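MstE (Scytonema sp. PCC 10023, PDB 6SBF) acts as a monodomain class II (type II) terpene cyclase that assembles complex isoprenoid scaffolds, probably in merosterol biosynthesis. Local coordinates at residues A[293-298]-A[354-359]; A[52-57]-A[103-108]; A[153-158]-A[170-175]. The protein carries 1 engineered substitution. One frame throughout, in Å; residues are numbered along the deposited sequence.

Interaction 1. Residues A[293-298]-A[354-359]; sequences GWLLEQ and ATVVNS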
loop_
_atom_site.group_PDB
_atom_site.type_symbol
_atom_site.label_atom_id
_atom_site.label_comp_id
_atom_site.label_asym_id
_atom_site.label_seq_id
_atom_site.Cartn_x
_atom_site.Cartn_y
_atom_site.Cartn_z
ATOM N N GLY A 293 -5.225 -20.157 -2.888
ATOM C CA GLY A 293 -5.190 -21.028 -4.062
ATOM C C GLY A 293 -5.255 -20.227 -5.355
ATOM O O GLY A 293 -4.531 -20.526 -6.325
ATOM N N TRP A 294 -6.114 -19.220 -5.402
ATOM C CA TRP A 294 -6.266 -18.436 -6.636
ATOM C C TRP A 294 -4.977 -17.649 -6.909
ATOM O O TRP A 294 -4.486 -17.633 -8.047
ATOM C CB TRP A 294 -7.472 -17.516 -6.505
ATOM C CG TRP A 294 -7.712 -16.745 -7.768
ATOM C CD1 TRP A 294 -8.382 -17.181 -8.871
ATOM C CD2 TRP A 294 -7.316 -15.388 -8.001
ATOM N NE1 TRP A 294 -8.398 -16.161 -9.797
ATOM C CE2 TRP A 294 -7.793 -15.043 -9.286
ATOM C CE3 TRP A 294 -6.650 -14.411 -7.258
ATOM C CZ2 TRP A 294 -7.574 -13.787 -9.835
ATOM C CZ3 TRP A 294 -6.442 -13.157 -7.785
ATOM C CH2 TRP A 294 -6.914 -12.844 -9.060
ATOM N N LEU A 295 -4.404 -17.058 -5.852
ATOM C CA LEU A 295 -3.147 -16.300 -6.080
ATOM C C LEU A 295 -2.031 -17.274 -6.543
ATOM O O LEU A 295 -1.260 -16.909 -7.447
ATOM C CB LEU A 295 -2.754 -15.561 -4.791
ATOM C CG LEU A 295 -3.642 -14.382 -4.456
ATOM C CD1 LEU A 295 -3.392 -13.887 -3.022
ATOM C CD2 LEU A 295 -3.433 -13.240 -5.420
ATOM N N LEU A 296 -1.961 -18.476 -5.972
ATOM C CA LEU A 296 -0.949 -19.430 -6.441
ATOM C C LEU A 296 -1.146 -19.718 -7.942
ATOM O O LEU A 296 -0.166 -19.772 -8.690
ATOM C CB LEU A 296 -0.961 -20.737 -5.648
ATOM C CG LEU A 296 -0.578 -20.602 -4.191
ATOM C CD1 LEU A 296 -0.773 -21.928 -3.454
ATOM C CD2 LEU A 296 0.836 -20.132 -4.062
ATOM N N GLU A 297 -2.396 -19.912 -8.361
ATOM C CA GLU A 297 -2.684 -20.243 -9.786
ATOM C C GLU A 297 -2.365 -19.078 -10.724
ATOM O O GLU A 297 -1.958 -19.370 -11.867
ATOM C CB GLU A 297 -4.138 -20.744 -9.971
ATOM C CG GLU A 297 -4.504 -21.119 -11.416
ATOM C CD GLU A 297 -5.718 -22.028 -11.509
ATOM O OE1 GLU A 297 -5.917 -22.624 -12.596
ATOM O OE2 GLU A 297 -6.465 -22.129 -10.497
ATOM N N GLN A 298 -2.500 -17.845 -10.249
ATOM C CA GLN A 298 -2.327 -16.623 -11.074
ATOM C C GLN A 298 -0.873 -16.259 -11.269
ATOM O O GLN A 298 -0.593 -15.414 -12.090
ATOM C CB GLN A 298 -3.114 -15.448 -10.502
ATOM C CG GLN A 298 -4.626 -15.681 -10.484
ATOM C CD GLN A 298 -5.192 -15.862 -11.881
ATOM O OE1 GLN A 298 -4.948 -15.058 -12.733
ATOM N NE2 GLN A 298 -5.919 -16.936 -12.121
ATOM N N ALA A 354 5.126 -7.453 -4.849
ATOM C CA ALA A 354 5.510 -7.319 -3.434
ATOM C C ALA A 354 4.289 -7.450 -2.530
ATOM O O ALA A 354 4.384 -8.033 -1.447
ATOM C CB ALA A 354 6.228 -6.008 -3.247
ATOM N N THR A 355 3.182 -6.847 -2.943
ATOM C CA THR A 355 1.952 -6.934 -2.154
ATOM C C THR A 355 1.511 -8.379 -2.025
ATOM O O THR A 355 1.136 -8.842 -0.904
ATOM C CB THR A 355 0.869 -6.086 -2.818
ATOM O OG1 THR A 355 1.282 -4.740 -3.073
ATOM C CG2 THR A 355 -0.359 -6.043 -1.944
ATOM N N VAL A 356 1.439 -9.088 -3.129
ATOM C CA VAL A 356 0.982 -10.476 -3.137
ATOM C C VAL A 356 1.901 -11.316 -2.255
ATOM O O VAL A 356 1.401 -12.115 -1.414
ATOM C CB VAL A 356 0.831 -11.073 -4.541
ATOM C CG1 VAL A 356 0.492 -12.545 -4.464
ATOM C CG2 VAL A 356 -0.167 -10.245 -5.374
ATOM N N VAL A 357 3.207 -11.212 -2.446
ATOM C CA VAL A 357 4.103 -12.134 -1.697
ATOM C C VAL A 357 3.952 -11.831 -0.194
ATOM O O VAL A 357 3.912 -12.776 0.623
ATOM C CB VAL A 357 5.529 -12.093 -2.256
ATOM C CG1 VAL A 357 6.146 -10.839 -1.861
ATOM C CG2 VAL A 357 6.260 -13.325 -1.790
ATOM N N ASN A 358 3.803 -10.577 0.208
ATOM C CA ASN A 358 3.593 -10.263 1.625
ATOM C C ASN A 358 2.340 -10.964 2.168
ATOM O O ASN A 358 2.339 -11.562 3.259
ATOM C CB ASN A 358 3.571 -8.776 1.810
ATOM C CG ASN A 358 3.118 -8.361 3.175
ATOM O OD1 ASN A 358 1.929 -8.354 3.445
ATOM N ND2 ASN A 358 4.061 -7.965 4.018
ATOM N N SER A 359 1.244 -10.885 1.410
ATOM C CA SER A 359 -0.037 -11.465 1.893
ATOM C C SER A 359 0.139 -12.978 2.046
ATOM O O SER A 359 -0.441 -13.554 2.961
ATOM C CB SER A 359 -1.190 -11.074 0.977
ATOM O OG SER A 359 -1.177 -11.758 -0.299
#
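Val356 meets Leu295 through one branch, its CG1 lying 4.1 Å from Leu295 CD2. CG1 is swung anti to the backbone N (chi1 174°), which carries this methyl out toward helix 282-298, and the two side chains approach at a slant. The main chains stay well apart, with 7.7 Å between the CA atoms of Leu295 and Val356, so only side chains meet. Trp305 adds a third body: it packs on Val356 while its NE1 hydrogen-bonds to Leu295 O. One residue on, Val357 turns to other helices, 18-37 and 59-69. A turn after Val356, Ser359 faces the leucine again, its OG 4.1 Å from Leu295 CD1. That hydroxyl sits between its own backbone N and carbonyl carbon (chi1 73°), from where it donates to Val356 O at 2.8 Å, the hydroxyl lying 21° out of the carbonyl plane. Leu295 thus spreads its two methyls over successive turns of helix 350-363. With the serine proton spent on its own helix, the buried hydroxyl can adjoin a methyl without needing a polar partner from across the interface, and what joins the helices here is dispersion between groups at ordinary van der Waals spacing.

Interaction 2. Residues A[52-57]-A[103-108]; sequences QAASIG and YILCGD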
loop_
_atom_site.group_PDB
_atom_site.type_symbol
_atom_site.label_atom_id
_atom_site.label_comp_id
_atom_site.label_asym_id
_atom_site.label_seq_id
_atom_site.Cartn_x
_atom_site.Cartn_y
_atom_site.Cartn_z
ATOM N N GLN A 52 6.863 12.063 -19.504
ATOM C CA GLN A 52 7.169 13.437 -19.986
ATOM C C GLN A 52 6.745 14.388 -18.879
ATOM O O GLN A 52 6.582 15.534 -19.126
ATOM C CB GLN A 52 6.542 13.730 -21.352
ATOM C CG GLN A 52 6.839 12.692 -22.420
ATOM C CD GLN A 52 6.526 13.258 -23.790
ATOM O OE1 GLN A 52 5.529 13.956 -23.997
ATOM N NE2 GLN A 52 7.379 12.956 -24.757
ATOM N N ALA A 53 6.660 13.895 -17.646
ATOM C CA ALA A 53 6.263 14.725 -16.493
ATOM C C ALA A 53 7.124 14.279 -15.319
ATOM O O ALA A 53 8.355 14.407 -15.322
ATOM C CB ALA A 53 4.765 14.599 -16.233
ATOM N N ALA A 54 6.503 13.626 -14.389
ATOM C CA ALA A 54 7.159 13.259 -13.113
ATOM C C ALA A 54 7.980 11.968 -13.191
ATOM O O ALA A 54 8.578 11.597 -12.160
ATOM C CB ALA A 54 6.158 13.151 -11.999
ATOM N N SER A 55 8.017 11.256 -14.302
ATOM C CA SER A 55 8.877 10.077 -14.476
ATOM C C SER A 55 8.469 8.954 -13.513
ATOM O O SER A 55 7.261 8.810 -13.185
ATOM C CB SER A 55 10.344 10.574 -14.396
ATOM O OG SER A 55 11.299 9.555 -14.512
ATOM N N ILE A 56 9.427 8.173 -13.094
ATOM C CA ILE A 56 9.221 6.815 -12.506
ATOM C C ILE A 56 9.395 6.855 -10.985
ATOM O O ILE A 56 10.356 7.541 -10.491
ATOM C CB ILE A 56 10.153 5.828 -13.183
ATOM C CG1 ILE A 56 9.710 5.690 -14.642
ATOM C CG2 ILE A 56 10.132 4.506 -12.465
ATOM C CD1 ILE A 56 10.694 5.026 -15.486
ATOM N N GLY A 57 8.556 6.190 -10.245
ATOM C CA GLY A 57 8.719 6.180 -8.773
ATOM C C GLY A 57 9.947 5.362 -8.335
ATOM O O GLY A 57 10.225 4.326 -8.915
ATOM N N TYR A 103 13.141 11.491 -6.837
ATOM C CA TYR A 103 14.035 12.595 -6.457
ATOM C C TYR A 103 13.427 13.962 -6.745
ATOM O O TYR A 103 13.622 14.907 -5.980
ATOM C CB TYR A 103 15.361 12.500 -7.230
ATOM C CG TYR A 103 16.403 13.486 -6.792
ATOM C CD1 TYR A 103 17.278 13.185 -5.769
ATOM C CD2 TYR A 103 16.527 14.717 -7.375
ATOM C CE1 TYR A 103 18.262 14.068 -5.359
ATOM C CE2 TYR A 103 17.484 15.641 -6.972
ATOM C CZ TYR A 103 18.337 15.318 -5.928
ATOM O OH TYR A 103 19.247 16.240 -5.522
ATOM N N ILE A 104 12.739 14.076 -7.890
ATOM C CA ILE A 104 12.347 15.421 -8.383
ATOM C C ILE A 104 11.037 15.865 -7.721
ATOM O O ILE A 104 10.721 17.047 -7.760
ATOM C CB ILE A 104 12.276 15.475 -9.910
ATOM C CG1 ILE A 104 11.157 14.598 -10.478
ATOM C CG2 ILE A 104 13.636 15.189 -10.546
ATOM C CD1 ILE A 104 10.918 14.842 -11.934
ATOM N N LEU A 105 10.310 14.955 -7.097
ATOM C CA LEU A 105 9.078 15.345 -6.381
ATOM C C LEU A 105 9.374 15.924 -5.013
ATOM O O LEU A 105 10.422 15.587 -4.368
ATOM C CB LEU A 105 8.150 14.153 -6.195
ATOM C CG LEU A 105 6.904 14.172 -7.065
ATOM C CD1 LEU A 105 6.008 15.362 -6.703
ATOM C CD2 LEU A 105 7.239 14.128 -8.553
ATOM N N CYS A 106 8.468 16.754 -4.528
ATOM C CA CYS A 106 8.496 17.225 -3.144
ATOM C C CYS A 106 8.212 16.040 -2.217
ATOM O O CYS A 106 7.776 14.972 -2.634
ATOM C CB CYS A 106 7.492 18.338 -2.919
ATOM S SG CYS A 106 5.782 17.865 -3.286
ATOM N N GLY A 107 8.504 16.262 -0.947
ATOM C CA GLY A 107 8.170 15.247 0.048
ATOM C C GLY A 107 6.698 15.036 0.163
ATOM O O GLY A 107 5.884 15.931 -0.171
ATOM N N ASP A 108 6.311 13.863 0.631
ATOM C CA ASP A 108 4.893 13.590 0.944
ATOM C C ASP A 108 4.813 12.633 2.120
ATOM O O ASP A 108 5.741 11.848 2.426
ATOM C CB ASP A 108 4.150 13.063 -0.290
ATOM C CG ASP A 108 4.434 11.603 -0.544
ATOM O OD1 ASP A 108 3.759 10.713 0.033
ATOM O OD2 ASP A 108 5.355 11.308 -1.379
#
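Ala54 and Leu105 make the closest approach, the methyl CB of Ala54 lying 3.7 Å from Leu105 CD2. The leucine reaches this position at some torsional cost: its chi1 of -108° falls between the staggered positions and brings CG close to eclipsing the hydrogen on CA, while chi2 of -64° sets CD1 and CD2 on the two sides of CA, and CD2 is the one that meets the alanine. Beside it, Ile104 uses its long branch. CG1 is wedged between the residue's own backbone N and carbonyl carbon, and with chi2 near 169° the chain is extended, so that CD1 ends 4.0 Å from Ala54 O. The same methyl lies 4.3 Å from Ala53 O; of segment 52-57 it thus meets two successive carbonyl oxygens. These residues join two kinds of connection in a largely helical alpha6-alpha6 barrel. Segment 52-57 is the turn and returning strand of a small antiparallel hairpin, in which Ala54 and Ser55 both face Phe50 as a classic beta bulge; segment 103-108 is part of the linker between helices 75-90 and 109-121, and ends at Asp108, the N-cap of the latter. Asn102, just ahead of the linker segment, supplies the polar tie: its ND2 donates to both Ala54 O and Ile56 O, and its OD1 takes weak bonds from the backbone N of Ile104 and Leu105. The carbonyl next to Ile104 CD1 therefore has its own donor, and the isoleucine methyl need only pack against it. Ile104 and Leu105 also pack on the engineered Phe158 of helix 152-158, and Leu105 on Ile155. Ile104 is exposed, and its side chain comes within about 5 Å of a bound beta-mercaptoethanol, probably left from crystallisation.

Interaction 3. Residues A[153-158]-A[170-175]; sequences ESIRAF and QGWCGA. Engineered in segment 153-158: Phe158 (natural residue Tyr).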
loop_
_atom_site.group_PDB
_atom_site.type_symbol
_atom_site.label_atom_id
_atom_site.label_comp_id
_atom_site.label_asym_id
_atom_site.label_seq_id
_atom_site.Cartn_x
_atom_site.Cartn_y
_atom_site.Cartn_z
ATOM N N GLU A 153 1.996 24.395 -0.754
ATOM C CA GLU A 153 2.998 25.236 -1.456
ATOM C C GLU A 153 4.039 24.282 -2.049
ATOM O O GLU A 153 4.487 24.546 -3.184
ATOM C CB GLU A 153 3.522 26.322 -0.512
ATOM C CG GLU A 153 2.457 27.396 -0.218
ATOM C CD GLU A 153 1.661 28.004 -1.387
ATOM O OE1 GLU A 153 0.421 28.110 -1.265
ATOM O OE2 GLU A 153 2.270 28.402 -2.414
ATOM N N SER A 154 4.294 23.140 -1.409
ATOM C CA SER A 154 5.284 22.156 -1.903
ATOM C C SER A 154 4.851 21.611 -3.259
ATOM O O SER A 154 5.700 21.539 -4.188
ATOM C CB SER A 154 5.519 21.068 -0.926
ATOM O OG SER A 154 6.000 21.624 0.255
ATOM N N ILE A 155 3.624 21.143 -3.352
ATOM C CA ILE A 155 3.132 20.453 -4.577
ATOM C C ILE A 155 2.811 21.511 -5.641
ATOM O O ILE A 155 3.052 21.249 -6.807
ATOM C CB ILE A 155 1.982 19.475 -4.245
ATOM C CG1 ILE A 155 1.609 18.643 -5.490
ATOM C CG2 ILE A 155 0.735 20.144 -3.627
ATOM C CD1 ILE A 155 2.720 17.804 -6.046
ATOM N N ARG A 156 2.333 22.684 -5.264
ATOM C CA ARG A 156 2.246 23.801 -6.230
ATOM C C ARG A 156 3.621 24.146 -6.842
ATOM O O ARG A 156 3.658 24.472 -8.062
ATOM C CB ARG A 156 1.635 25.036 -5.569
ATOM C CG ARG A 156 0.116 24.990 -5.515
ATOM C CD ARG A 156 -0.448 26.330 -5.043
ATOM N NE ARG A 156 -1.870 26.316 -4.720
ATOM C CZ ARG A 156 -2.851 26.273 -5.608
ATOM N NH1 ARG A 156 -4.115 26.285 -5.210
ATOM N NH2 ARG A 156 -2.563 26.193 -6.897
ATOM N N ALA A 157 4.693 24.211 -6.022
ATOM C CA ALA A 157 6.039 24.640 -6.496
ATOM C C ALA A 157 6.519 23.609 -7.516
ATOM O O ALA A 157 7.125 23.956 -8.471
ATOM C CB ALA A 157 7.033 24.787 -5.359
ATOM N N PHE A 158 6.209 22.338 -7.285
ATOM C CA PHE A 158 6.586 21.249 -8.212
ATOM C C PHE A 158 5.801 21.383 -9.529
ATOM O O PHE A 158 6.458 21.219 -10.592
ATOM C CB PHE A 158 6.341 19.877 -7.583
ATOM C CG PHE A 158 6.674 18.804 -8.578
ATOM C CD1 PHE A 158 7.993 18.467 -8.824
ATOM C CD2 PHE A 158 5.685 18.181 -9.308
ATOM C CE1 PHE A 158 8.313 17.530 -9.795
ATOM C CE2 PHE A 158 5.997 17.228 -10.268
ATOM C CZ PHE A 158 7.314 16.916 -10.526
ATOM N N GLN A 170 -7.134 21.744 -2.518
ATOM C CA GLN A 170 -7.679 21.226 -1.235
ATOM C C GLN A 170 -7.977 19.732 -1.331
ATOM O O GLN A 170 -8.105 19.085 -0.262
ATOM C CB GLN A 170 -8.911 22.028 -0.830
ATOM C CG GLN A 170 -8.516 23.420 -0.386
ATOM C CD GLN A 170 -7.393 23.350 0.629
ATOM O OE1 GLN A 170 -7.530 22.788 1.731
ATOM N NE2 GLN A 170 -6.272 23.939 0.290
ATOM N N GLY A 171 -8.126 19.164 -2.530
ATOM C CA GLY A 171 -8.201 17.705 -2.698
ATOM C C GLY A 171 -6.875 17.041 -2.360
ATOM O O GLY A 171 -6.832 16.188 -1.448
ATOM N N TRP A 172 -5.817 17.462 -3.040
ATOM C CA TRP A 172 -4.500 16.833 -2.825
ATOM C C TRP A 172 -3.913 17.156 -1.445
ATOM O O TRP A 172 -2.999 16.424 -1.024
ATOM C CB TRP A 172 -3.556 17.318 -3.905
ATOM C CG TRP A 172 -3.816 16.757 -5.252
ATOM C CD1 TRP A 172 -4.807 15.904 -5.640
ATOM C CD2 TRP A 172 -3.082 17.085 -6.437
ATOM N NE1 TRP A 172 -4.710 15.664 -6.985
ATOM C CE2 TRP A 172 -3.650 16.354 -7.490
ATOM C CE3 TRP A 172 -1.972 17.876 -6.663
ATOM C CZ2 TRP A 172 -3.143 16.386 -8.778
ATOM C CZ3 TRP A 172 -1.490 17.926 -7.943
ATOM C CH2 TRP A 172 -2.068 17.206 -8.988
ATOM N N CYS A 173 -4.380 18.196 -0.769
ATOM C CA CYS A 173 -3.772 18.721 0.480
ATOM C C CYS A 173 -4.723 18.551 1.666
ATOM O O CYS A 173 -4.437 19.095 2.734
ATOM C CB CYS A 173 -3.297 20.157 0.330
ATOM S SG CYS A 173 -2.109 20.337 -1.012
ATOM N N GLY A 174 -5.776 17.786 1.502
ATOM C CA GLY A 174 -6.662 17.422 2.615
ATOM C C GLY A 174 -6.240 16.131 3.261
ATOM O O GLY A 174 -5.460 15.352 2.702
ATOM N N ALA A 175 -6.881 15.828 4.382
ATOM C CA ALA A 175 -6.701 14.531 5.035
ATOM C C ALA A 175 -7.098 13.418 4.078
ATOM O O ALA A 175 -8.190 13.499 3.468
ATOM C CB ALA A 175 -7.464 14.463 6.319
#
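Ile155 divides its branches between two neighbouring residues of the loop. CG1, placed anti to the backbone N (chi1 -173°), reaches the six-membered ring of Trp172, lying 3.8 Å from CE3 and 4.0 Å from CZ3. It approaches the indole obliquely, and the two side chains cross at about a right angle. The other branch, CG2, meets the sulfur of Cys173 at 3.9 Å. All three residues are buried, and the contact is one of dispersion. The loop side owes its shape to a type I turn running from Gly171 to Gly174, whose central residues, Trp172 and Cys173, both direct their side chains at the helix. Farther out, the indole is anchored through its pyrrole nitrogen, NE1, which hydrogen-bonds to Pro314 O, and the backbone of Trp172 is hydrogen-bonded to that of Pro316. Trp211 meets the indole at an inclined angle of about 45°, and Phe169 nearly at right angles. On the helix side, Arg156 forms a salt bridge through NE with Glu152, and its NH1 bonds to Val167 O, linking the helix to the chain beyond residues 160-166, which are not modelled and probably disordered. The arrangement is a short helix packed on the centre of a beta turn, joined to an aromatic cluster in a cyclase of the squalene-hopene cyclase family.

Interactions 1 and 3 are buried, whereas interaction 2 is only partly so and includes exposed residues. Interaction 1 packs helix on helix, and interaction 3 lies across the chain's centre from it; interactions 2 and 3 are neighbours, their centres 14 Å apart. Helix 152-158 is common ground for that pair: it serves 170-175 in interaction 3 and also meets linker 103-108, where Leu105 CD2 lies 3.4 Å from CZ of the engineered Phe158. No polar bond joins the segments of any contact; interaction 1 sets leucine methyls against a valine methyl and a serine hydroxyl already bonded within its own helix, backbone carbonyls enter in interaction 2, and an indole and a sulfur in interaction 3.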